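Local coordinates for protein restriction endonuclease S subunits (Thermoanaerobacter tengcongensis, PDB 3OKG) that probably recognises the target DNA sequence as the specificity subunit of a type I restriction-modification methyltransferase, at residues C119-N124 with N162-T167; D89-T94 with N101-P106; P226-V231 with L362-E367. All blocks are in the same frame, centred on the assembly; numbering follows the deposited sequence.

Contact 1: C119-N124 with N162-T167; sequences CVIRAN and NDVYNT. With SO4 (sulfate ion), chain F; SO4 (sulfate ion), chain H.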
loop_
_atom_site.group_PDB
_atom_site.type_symbol
_atom_site.label_atom_id
_atom_site.label_comp_id
_atom_site.label_asym_id
_atom_site.label_seq_id
_atom_site.Cartn_x
_atom_site.Cartn_y
_atom_site.Cartn_z
ATOM N N CYS A 119 -14.751 23.931 -11.764
ATOM C CA CYS A 119 -15.504 24.072 -12.999
ATOM C C CYS A 119 -16.813 23.279 -12.871
ATOM O O CYS A 119 -16.784 22.087 -12.544
ATOM C CB CYS A 119 -14.677 23.510 -14.165
ATOM S SG CYS A 119 -15.562 23.491 -15.723
ATOM N N VAL A 120 -17.947 23.918 -13.153
ATOM C CA VAL A 120 -19.258 23.249 -12.966
ATOM C C VAL A 120 -19.744 22.724 -14.323
ATOM O O VAL A 120 -19.952 23.481 -15.244
ATOM C CB VAL A 120 -20.323 24.180 -12.312
ATOM C CG1 VAL A 120 -21.657 23.443 -12.184
ATOM C CG2 VAL A 120 -19.885 24.613 -10.881
ATOM N N ILE A 121 -19.871 21.411 -14.425
ATOM C CA ILE A 121 -20.150 20.730 -15.670
ATOM C C ILE A 121 -21.557 20.151 -15.563
ATOM O O ILE A 121 -21.754 19.109 -14.931
ATOM C CB ILE A 121 -19.106 19.589 -15.862
ATOM C CG1 ILE A 121 -17.718 20.191 -16.154
ATOM C CG2 ILE A 121 -19.554 18.608 -16.929
ATOM C CD1 ILE A 121 -16.541 19.230 -15.771
ATOM N N ARG A 122 -22.518 20.844 -16.179
ATOM C CA ARG A 122 -23.936 20.524 -16.092
ATOM C C ARG A 122 -24.422 19.871 -17.364
ATOM O O ARG A 122 -24.490 20.531 -18.411
ATOM C CB ARG A 122 -24.729 21.812 -15.833
ATOM C CG ARG A 122 -26.249 21.609 -15.651
ATOM C CD ARG A 122 -26.879 22.840 -14.977
ATOM N NE ARG A 122 -26.234 23.077 -13.676
ATOM C CZ ARG A 122 -26.248 24.238 -13.029
ATOM N NH1 ARG A 122 -26.899 25.285 -13.541
ATOM N NH2 ARG A 122 -25.617 24.352 -11.868
ATOM N N ALA A 123 -24.763 18.581 -17.290
ATOM C CA ALA A 123 -25.051 17.827 -18.505
ATOM C C ALA A 123 -26.270 18.367 -19.193
ATOM O O ALA A 123 -27.291 18.593 -18.550
ATOM C CB ALA A 123 -25.282 16.355 -18.187
ATOM N N ASN A 124 -26.174 18.558 -20.497
ATOM C CA ASN A 124 -27.360 18.749 -21.317
ATOM C C ASN A 124 -27.903 17.346 -21.556
ATOM O O ASN A 124 -27.320 16.562 -22.315
ATOM C CB ASN A 124 -27.004 19.419 -22.650
ATOM C CG ASN A 124 -28.231 19.621 -23.554
ATOM O OD1 ASN A 124 -29.271 19.019 -23.333
ATOM N ND2 ASN A 124 -28.083 20.465 -24.578
ATOM N N ASN A 162 -12.904 27.349 -18.903
ATOM C CA ASN A 162 -12.951 27.151 -20.372
ATOM C C ASN A 162 -11.985 26.065 -20.872
ATOM O O ASN A 162 -12.310 25.332 -21.801
ATOM C CB ASN A 162 -12.702 28.473 -21.126
ATOM C CG ASN A 162 -13.884 29.401 -21.032
ATOM O OD1 ASN A 162 -15.015 28.951 -20.825
ATOM N ND2 ASN A 162 -13.636 30.699 -21.154
ATOM N N ASP A 163 -10.812 25.967 -20.255
ATOM C CA ASP A 163 -9.863 24.916 -20.624
ATOM C C ASP A 163 -10.546 23.547 -20.443
ATOM O O ASP A 163 -10.444 22.650 -21.279
ATOM C CB ASP A 163 -8.627 24.947 -19.711
ATOM C CG ASP A 163 -7.691 26.128 -19.997
ATOM O OD1 ASP A 163 -7.870 26.807 -21.021
ATOM O OD2 ASP A 163 -6.779 26.359 -19.175
ATOM N N VAL A 164 -11.232 23.379 -19.323
ATOM C CA VAL A 164 -11.917 22.106 -19.081
ATOM C C VAL A 164 -13.043 21.882 -20.107
ATOM O O VAL A 164 -13.158 20.802 -20.703
ATOM C CB VAL A 164 -12.445 22.042 -17.631
ATOM C CG1 VAL A 164 -13.212 20.712 -17.365
ATOM C CG2 VAL A 164 -11.273 22.228 -16.615
ATOM N N TYR A 165 -13.867 22.897 -20.331
ATOM C CA TYR A 165 -14.968 22.756 -21.281
ATOM C C TYR A 165 -14.438 22.457 -22.691
ATOM O O TYR A 165 -15.135 21.861 -23.499
ATOM C CB TYR A 165 -15.844 24.011 -21.339
ATOM C CG TYR A 165 -16.577 24.352 -20.055
ATOM C CD1 TYR A 165 -17.308 23.376 -19.354
ATOM C CD2 TYR A 165 -16.582 25.645 -19.574
ATOM C CE1 TYR A 165 -18.000 23.701 -18.168
ATOM C CE2 TYR A 165 -17.277 25.983 -18.419
ATOM C CZ TYR A 165 -17.989 25.008 -17.721
ATOM O OH TYR A 165 -18.648 25.363 -16.549
ATOM N N ASN A 166 -13.201 22.856 -22.975
ATOM C CA ASN A 166 -12.646 22.663 -24.316
ATOM C C ASN A 166 -12.077 21.279 -24.575
ATOM O O ASN A 166 -11.739 20.935 -25.718
ATOM C CB ASN A 166 -11.573 23.733 -24.608
ATOM C CG ASN A 166 -12.186 25.080 -24.918
ATOM O OD1 ASN A 166 -13.357 25.160 -25.300
ATOM N ND2 ASN A 166 -11.400 26.154 -24.760
ATOM N N THR A 167 -11.967 20.467 -23.527
ATOM C CA THR A 167 -11.360 19.154 -23.706
ATOM C C THR A 167 -12.256 18.298 -24.587
ATOM O O THR A 167 -13.470 18.481 -24.590
ATOM C CB THR A 167 -11.053 18.427 -22.346
ATOM O OG1 THR A 167 -12.274 18.176 -21.635
ATOM C CG2 THR A 167 -10.063 19.242 -21.470
HETATM S S SO4 F . -10.388 31.881 -20.599
HETATM O O1 SO4 F . -11.204 31.955 -19.387
HETATM O O2 SO4 F . -11.173 32.349 -21.748
HETATM O O3 SO4 F . -9.179 32.697 -20.385
HETATM O O4 SO4 F . -9.990 30.496 -20.839
HETATM S S SO4 H . -29.436 27.848 -12.387
HETATM O O1 SO4 H . -30.465 28.884 -12.466
HETATM O O2 SO4 H . -30.086 26.538 -12.356
HETATM O O3 SO4 H . -28.559 27.939 -13.561
HETATM O O4 SO4 H . -28.643 28.023 -11.168
HETATM O O HOH W 1 -18.091 26.640 -13.693
#
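The thiol of C119 lies over one face of the Y165 ring, a Cys sulfur-aromatic contact that seats helix 161-165 against strand 118-121 in the first target-recognition region of this S subunit. SG sits 3.8 Å from the centroid of the Y165 ring, 27° off the ring normal, so it leans toward the rim and comes nearest CE1 and CZ. C119 puts SG there by holding it anti to the backbone N (chi1 175°). The same sulfur meets the other helix residue facing the strand, with C119 SG 3.9 Å from V164 CB. Next along the strand, I121 divides its side chain between both helix residues: the I121 and V164 side chains cross at about a right angle, CD1 against CG1, while I121 and Y165 slide past each other in opposite directions, CG1 to CE1 at 4.1 Å. F92 of the neighbouring strand also packs on V164 and I121, and L133 and C137 of helix 130-137 pack on I121, which leaves the aliphatic part of the contact buried. Y165 OH donates to V120 O at 2.6 Å, with the acceptor at the ring edge near its plane and the donor tilted 33° from the carbonyl plane. With sulfur over one face and the hydroxyl bonded at the edge, the ring would probably have little freedom to turn. V164 O accepts from both T167 N and T167 OG1. A water bridges the two segments, accepting from V120 N at 2.8 Å and donating to Y165 OH at 3.2 Å.

Contact 2: D89-T94 with N101-P106; sequences DVIFAT and NIALVP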
loop_
_atom_site.group_PDB
_atom_site.type_symbol
_atom_site.label_atom_id
_atom_site.label_comp_id
_atom_site.label_asym_id
_atom_site.label_seq_id
_atom_site.Cartn_x
_atom_site.Cartn_y
_atom_site.Cartn_z
ATOM N N ASP A 89 -24.824 17.842 -11.329
ATOM C CA ASP A 89 -23.666 18.560 -11.873
ATOM C C ASP A 89 -22.427 17.721 -11.567
ATOM O O ASP A 89 -22.388 17.016 -10.567
ATOM C CB ASP A 89 -23.440 19.922 -11.199
ATOM C CG ASP A 89 -24.416 20.994 -11.668
ATOM O OD1 ASP A 89 -25.122 20.788 -12.669
ATOM O OD2 ASP A 89 -24.471 22.049 -11.016
ATOM N N VAL A 90 -21.406 17.838 -12.405
ATOM C CA VAL A 90 -20.087 17.363 -12.051
ATOM C C VAL A 90 -19.274 18.577 -11.667
ATOM O O VAL A 90 -19.270 19.575 -12.393
ATOM C CB VAL A 90 -19.441 16.618 -13.246
ATOM C CG1 VAL A 90 -17.966 16.276 -12.942
ATOM C CG2 VAL A 90 -20.252 15.345 -13.566
ATOM N N ILE A 91 -18.569 18.520 -10.539
ATOM C CA ILE A 91 -17.669 19.617 -10.204
ATOM C C ILE A 91 -16.241 19.120 -10.315
ATOM O O ILE A 91 -15.905 18.054 -9.840
ATOM C CB ILE A 91 -17.957 20.199 -8.800
ATOM C CG1 ILE A 91 -17.994 19.067 -7.767
ATOM C CG2 ILE A 91 -19.342 20.838 -8.796
ATOM C CD1 ILE A 91 -18.088 19.580 -6.294
ATOM N N PHE A 92 -15.396 19.921 -10.944
ATOM C CA PHE A 92 -14.066 19.479 -11.359
ATOM C C PHE A 92 -13.064 20.561 -10.924
ATOM O O PHE A 92 -13.113 21.679 -11.431
ATOM C CB PHE A 92 -14.085 19.384 -12.898
ATOM C CG PHE A 92 -12.768 18.974 -13.500
ATOM C CD1 PHE A 92 -12.566 17.673 -13.930
ATOM C CD2 PHE A 92 -11.739 19.910 -13.657
ATOM C CE1 PHE A 92 -11.363 17.296 -14.495
ATOM C CE2 PHE A 92 -10.537 19.539 -14.221
ATOM C CZ PHE A 92 -10.342 18.230 -14.639
ATOM N N ALA A 93 -12.219 20.270 -9.944
ATOM C CA ALA A 93 -11.324 21.314 -9.425
ATOM C C ALA A 93 -10.341 21.715 -10.518
ATOM O O ALA A 93 -9.758 20.846 -11.166
ATOM C CB ALA A 93 -10.575 20.820 -8.204
ATOM N N THR A 94 -10.170 23.022 -10.737
ATOM C CA THR A 94 -9.223 23.481 -11.744
ATOM C C THR A 94 -7.801 23.607 -11.181
ATOM O O THR A 94 -6.857 23.625 -11.934
ATOM C CB THR A 94 -9.667 24.776 -12.418
ATOM O OG1 THR A 94 -9.966 25.774 -11.421
ATOM C CG2 THR A 94 -10.906 24.502 -13.259
ATOM N N ASN A 101 -9.955 15.839 -7.505
ATOM C CA ASN A 101 -11.035 16.428 -6.726
ATOM C C ASN A 101 -12.201 16.713 -7.659
ATOM O O ASN A 101 -12.424 17.833 -8.127
ATOM C CB ASN A 101 -10.531 17.673 -5.987
ATOM C CG ASN A 101 -9.611 17.297 -4.853
ATOM O OD1 ASN A 101 -8.470 17.747 -4.782
ATOM N ND2 ASN A 101 -10.096 16.415 -3.979
ATOM N N ILE A 102 -12.946 15.657 -7.955
ATOM C CA ILE A 102 -13.942 15.711 -9.010
ATOM C C ILE A 102 -15.094 14.871 -8.506
ATOM O O ILE A 102 -14.861 13.746 -8.074
ATOM C CB ILE A 102 -13.413 15.046 -10.285
ATOM C CG1 ILE A 102 -12.164 15.795 -10.813
ATOM C CG2 ILE A 102 -14.525 14.967 -11.354
ATOM C CD1 ILE A 102 -11.352 14.955 -11.799
ATOM N N ALA A 103 -16.325 15.383 -8.572
ATOM C CA ALA A 103 -17.427 14.680 -7.896
ATOM C C ALA A 103 -18.734 14.977 -8.541
ATOM O O ALA A 103 -18.868 15.986 -9.221
ATOM C CB ALA A 103 -17.479 15.097 -6.442
ATOM N N LEU A 104 -19.707 14.105 -8.287
ATOM C CA LEU A 104 -21.059 14.259 -8.817
ATOM C C LEU A 104 -21.947 14.800 -7.720
ATOM O O LEU A 104 -21.922 14.307 -6.602
ATOM C CB LEU A 104 -21.595 12.904 -9.273
ATOM C CG LEU A 104 -23.030 12.841 -9.818
ATOM C CD1 LEU A 104 -23.130 13.597 -11.159
ATOM C CD2 LEU A 104 -23.454 11.379 -9.964
ATOM N N VAL A 105 -22.701 15.839 -8.027
ATOM C CA VAL A 105 -23.494 16.501 -7.007
ATOM C C VAL A 105 -24.789 15.703 -6.789
ATOM O O VAL A 105 -25.549 15.497 -7.736
ATOM C CB VAL A 105 -23.833 17.950 -7.435
ATOM C CG1 VAL A 105 -24.800 18.613 -6.410
ATOM C CG2 VAL A 105 -22.535 18.783 -7.596
ATOM N N PRO A 106 -25.019 15.233 -5.565
ATOM C CA PRO A 106 -26.223 14.448 -5.258
ATOM C C PRO A 106 -27.459 15.338 -5.245
ATOM O O PRO A 106 -27.307 16.558 -5.308
ATOM C CB PRO A 106 -25.939 13.918 -3.852
ATOM C CG PRO A 106 -25.021 14.923 -3.253
ATOM C CD PRO A 106 -24.162 15.419 -4.382
#
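Strands 90-93 and 102-104 run antiparallel, 4.7 Å apart at their closest and 170° between directions, with I91 and A103 as the hydrogen-bonded pair and V90-L104 and F92-I102 as the non-hydrogen-bonded pairs on either side of it. I91 N reaches A103 O at 2.9 Å and A103 N returns to I91 O; V105 N to D89 O and A93 N to N101 O extend the pairing beyond both ends of strand 102-104. On the face bearing V90, F92, I102 and L104, F92 has CG anti to the backbone N (chi1 178°), which sets its side chain beside that of I102, pointing the same way; F92 CE1 meets I102 CD1 at 3.6 Å. I102 turns its other branch, CG2, to V90 CG1 at 4.0 Å, and the V90 and L104 side chains cross at about a right angle, touching CG2 to CD1. The two strands form a beta hairpin, and strand 118-121 adds to the far side of strand 90-93 to make a three-stranded antiparallel sheet. Helix 130-137 packs on this face through F134, which touches V90 and L104, and C137, which touches F92. The opposite face carries I91 and A103. I91 CG1 stands between the backbone N and the carbonyl carbon (chi1 51°), which places it 4.2 Å from A103 CB and leaves CG2 for V105, I91 CG2 to V105 CG2 at 4.0 Å. V105 CG2 also lies against D89 CB at 3.9 Å; the D89 carboxylate OD2 accepts from R86 N and also pairs with R122.

Contact 3: P226-V231 with L362-E367; sequences PGWRWV and LPPLEE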
loop_
_atom_site.group_PDB
_atom_site.type_symbol
_atom_site.label_atom_id
_atom_site.label_comp_id
_atom_site.label_asym_id
_atom_site.label_seq_id
_atom_site.Cartn_x
_atom_site.Cartn_y
_atom_site.Cartn_z
ATOM N N PRO A 226 6.254 -39.737 20.632
ATOM C CA PRO A 226 7.360 -40.640 20.949
ATOM C C PRO A 226 8.454 -40.542 19.894
ATOM O O PRO A 226 8.159 -40.520 18.691
ATOM C CB PRO A 226 6.705 -42.024 20.922
ATOM C CG PRO A 226 5.263 -41.759 21.344
ATOM C CD PRO A 226 4.935 -40.405 20.701
ATOM N N GLY A 227 9.705 -40.478 20.343
ATOM C CA GLY A 227 10.832 -40.425 19.425
ATOM C C GLY A 227 11.404 -39.024 19.285
ATOM O O GLY A 227 12.566 -38.842 18.936
ATOM N N TRP A 228 10.573 -38.025 19.540
ATOM C CA TRP A 228 11.057 -36.661 19.666
ATOM C C TRP A 228 11.707 -36.634 21.030
ATOM O O TRP A 228 11.353 -37.432 21.897
ATOM C CB TRP A 228 9.888 -35.672 19.699
ATOM C CG TRP A 228 9.149 -35.416 18.397
ATOM C CD1 TRP A 228 8.849 -36.318 17.411
ATOM C CD2 TRP A 228 8.573 -34.159 17.984
ATOM N NE1 TRP A 228 8.141 -35.689 16.398
ATOM C CE2 TRP A 228 7.942 -34.375 16.740
ATOM C CE3 TRP A 228 8.523 -32.879 18.558
ATOM C CZ2 TRP A 228 7.288 -33.341 16.038
ATOM C CZ3 TRP A 228 7.860 -31.856 17.866
ATOM C CH2 TRP A 228 7.253 -32.101 16.625
ATOM N N ARG A 229 12.635 -35.714 21.247
ATOM C CA ARG A 229 13.191 -35.515 22.577
ATOM C C ARG A 229 13.274 -34.045 22.897
ATOM O O ARG A 229 13.575 -33.222 22.013
ATOM C CB ARG A 229 14.603 -36.107 22.677
ATOM C CG ARG A 229 14.681 -37.623 22.706
ATOM C CD ARG A 229 16.132 -38.101 22.631
ATOM N NE ARG A 229 16.785 -37.552 21.446
ATOM C CZ ARG A 229 17.882 -36.804 21.470
ATOM N NH1 ARG A 229 18.476 -36.534 22.628
ATOM N NH2 ARG A 229 18.395 -36.344 20.332
ATOM N N TRP A 230 13.024 -33.712 24.158
ATOM C CA TRP A 230 13.385 -32.407 24.671
ATOM C C TRP A 230 14.900 -32.315 24.896
ATOM O O TRP A 230 15.444 -33.046 25.715
ATOM C CB TRP A 230 12.672 -32.152 25.981
ATOM C CG TRP A 230 11.264 -31.724 25.806
ATOM C CD1 TRP A 230 10.132 -32.444 26.106
ATOM C CD2 TRP A 230 10.821 -30.478 25.267
ATOM N NE1 TRP A 230 9.013 -31.699 25.811
ATOM C CE2 TRP A 230 9.406 -30.494 25.281
ATOM C CE3 TRP A 230 11.479 -29.342 24.780
ATOM C CZ2 TRP A 230 8.640 -29.421 24.813
ATOM C CZ3 TRP A 230 10.721 -28.270 24.322
ATOM C CH2 TRP A 230 9.309 -28.321 24.342
ATOM N N VAL A 231 15.580 -31.424 24.178
ATOM C CA VAL A 231 17.027 -31.228 24.367
ATOM C C VAL A 231 17.345 -29.784 24.700
ATOM O O VAL A 231 16.552 -28.881 24.424
ATOM C CB VAL A 231 17.838 -31.648 23.129
ATOM C CG1 VAL A 231 17.558 -33.106 22.768
ATOM C CG2 VAL A 231 17.507 -30.737 21.936
ATOM N N LEU A 362 12.843 -31.718 19.793
ATOM C CA LEU A 362 13.682 -32.170 18.719
ATOM C C LEU A 362 13.160 -33.442 18.096
ATOM O O LEU A 362 13.407 -34.539 18.629
ATOM C CB LEU A 362 15.140 -32.366 19.215
ATOM C CG LEU A 362 16.153 -32.595 18.084
ATOM C CD1 LEU A 362 16.527 -31.244 17.399
ATOM C CD2 LEU A 362 17.408 -33.304 18.599
ATOM N N PRO A 363 12.438 -33.304 16.962
ATOM C CA PRO A 363 12.012 -34.447 16.161
ATOM C C PRO A 363 13.200 -35.060 15.453
ATOM O O PRO A 363 14.256 -34.425 15.370
ATOM C CB PRO A 363 11.089 -33.818 15.087
ATOM C CG PRO A 363 10.791 -32.412 15.573
ATOM C CD PRO A 363 12.031 -32.027 16.345
ATOM N N PRO A 364 13.023 -36.269 14.911
ATOM C CA PRO A 364 14.003 -36.800 13.968
ATOM C C PRO A 364 14.117 -35.840 12.774
ATOM O O PRO A 364 13.183 -35.094 12.474
ATOM C CB PRO A 364 13.394 -38.131 13.526
ATOM C CG PRO A 364 12.393 -38.486 14.587
ATOM C CD PRO A 364 11.908 -37.198 15.167
ATOM N N LEU A 365 15.250 -35.854 12.095
ATOM C CA LEU A 365 15.465 -34.906 10.987
ATOM C C LEU A 365 14.346 -34.920 9.959
ATOM O O LEU A 365 13.914 -33.873 9.468
ATOM C CB LEU A 365 16.792 -35.190 10.295
ATOM C CG LEU A 365 18.012 -34.770 11.111
ATOM C CD1 LEU A 365 19.274 -35.402 10.529
ATOM C CD2 LEU A 365 18.124 -33.246 11.140
ATOM N N GLU A 366 13.877 -36.112 9.621
ATOM C CA GLU A 366 12.854 -36.222 8.598
ATOM C C GLU A 366 11.589 -35.466 9.003
ATOM O O GLU A 366 10.946 -34.850 8.164
ATOM C CB GLU A 366 12.535 -37.678 8.253
ATOM C CG GLU A 366 12.263 -37.861 6.753
ATOM C CD GLU A 366 11.111 -38.820 6.448
ATOM O OE1 GLU A 366 10.750 -38.957 5.255
ATOM O OE2 GLU A 366 10.563 -39.435 7.391
ATOM N N GLU A 367 11.241 -35.508 10.285
ATOM C CA GLU A 367 10.032 -34.838 10.754
ATOM C C GLU A 367 10.241 -33.334 10.872
ATOM O O GLU A 367 9.316 -32.558 10.637
ATOM C CB GLU A 367 9.571 -35.408 12.089
ATOM C CG GLU A 367 8.406 -34.663 12.737
ATOM C CD GLU A 367 7.058 -35.014 12.110
ATOM O OE1 GLU A 367 7.043 -35.638 11.026
ATOM O OE2 GLU A 367 6.019 -34.656 12.698
HETATM O O HOH W 2 14.714 -36.997 18.097
#
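The W228 indole has P363 over one face and the carboxylate oxygen OE2 of E367 in plane at its edge. The tryptophan thereby rests on the Pro-Pro link between strand 359-362 and the long helix 365-388, with P364 at the N-cap position, in the second target-recognition region. P363 CG stands 3.4 Å from the centroid of the six-membered ring and 3° off its normal, a nearly centred CH-pi contact. P364 CD approaches W228 CD1 at 3.9 Å. E367 has CG anti to the backbone N (chi1 173°), which brings CG to W228 CZ2 at 3.7 Å. An alanine in place of W228 would probably leave the P363 ring and the E367 methylene without their aromatic partner and weaken the hold on the helix start. E367 OE1 forms a salt bridge with R370, one turn further on. Beside the indole, R229 and L362 make an antiparallel hydrogen-bonded pair: R229 N donates to L362 O at 3.0 Å from above the carbonyl plane, and L362 N to R229 O at 2.8 Å. L362 CB packs on V231 CG2, while its CD2 lies alongside R229 NH2 at 3.6 Å. A water donates to both L362 O and G227 O, the latter at 3.0 Å.

Contacts 1 and 2 adjoin, with centres 11 Å apart, and share one antiparallel sheet in which strand 90-93 lies between 102-104 and 118-121. I121 N is probably hydrogen-bonded to V90 O, R122 NH2 makes a salt bridge with D89 OD2 at 2.7 Å, and V164 CG2 packs on F92 CE2, so helix 161-165 packs on the sheet to which the hairpin belongs. Along the chain contact 2 closes before contact 1 opens, and contact 3 follows in the second specificity region. It lies on the opposite side of the chain's centre, its centre 74 Å from that of contact 1. Long helices, including 174-216 and 365-388, span this gap, consistent with two DNA-recognition regions held apart by a coiled coil.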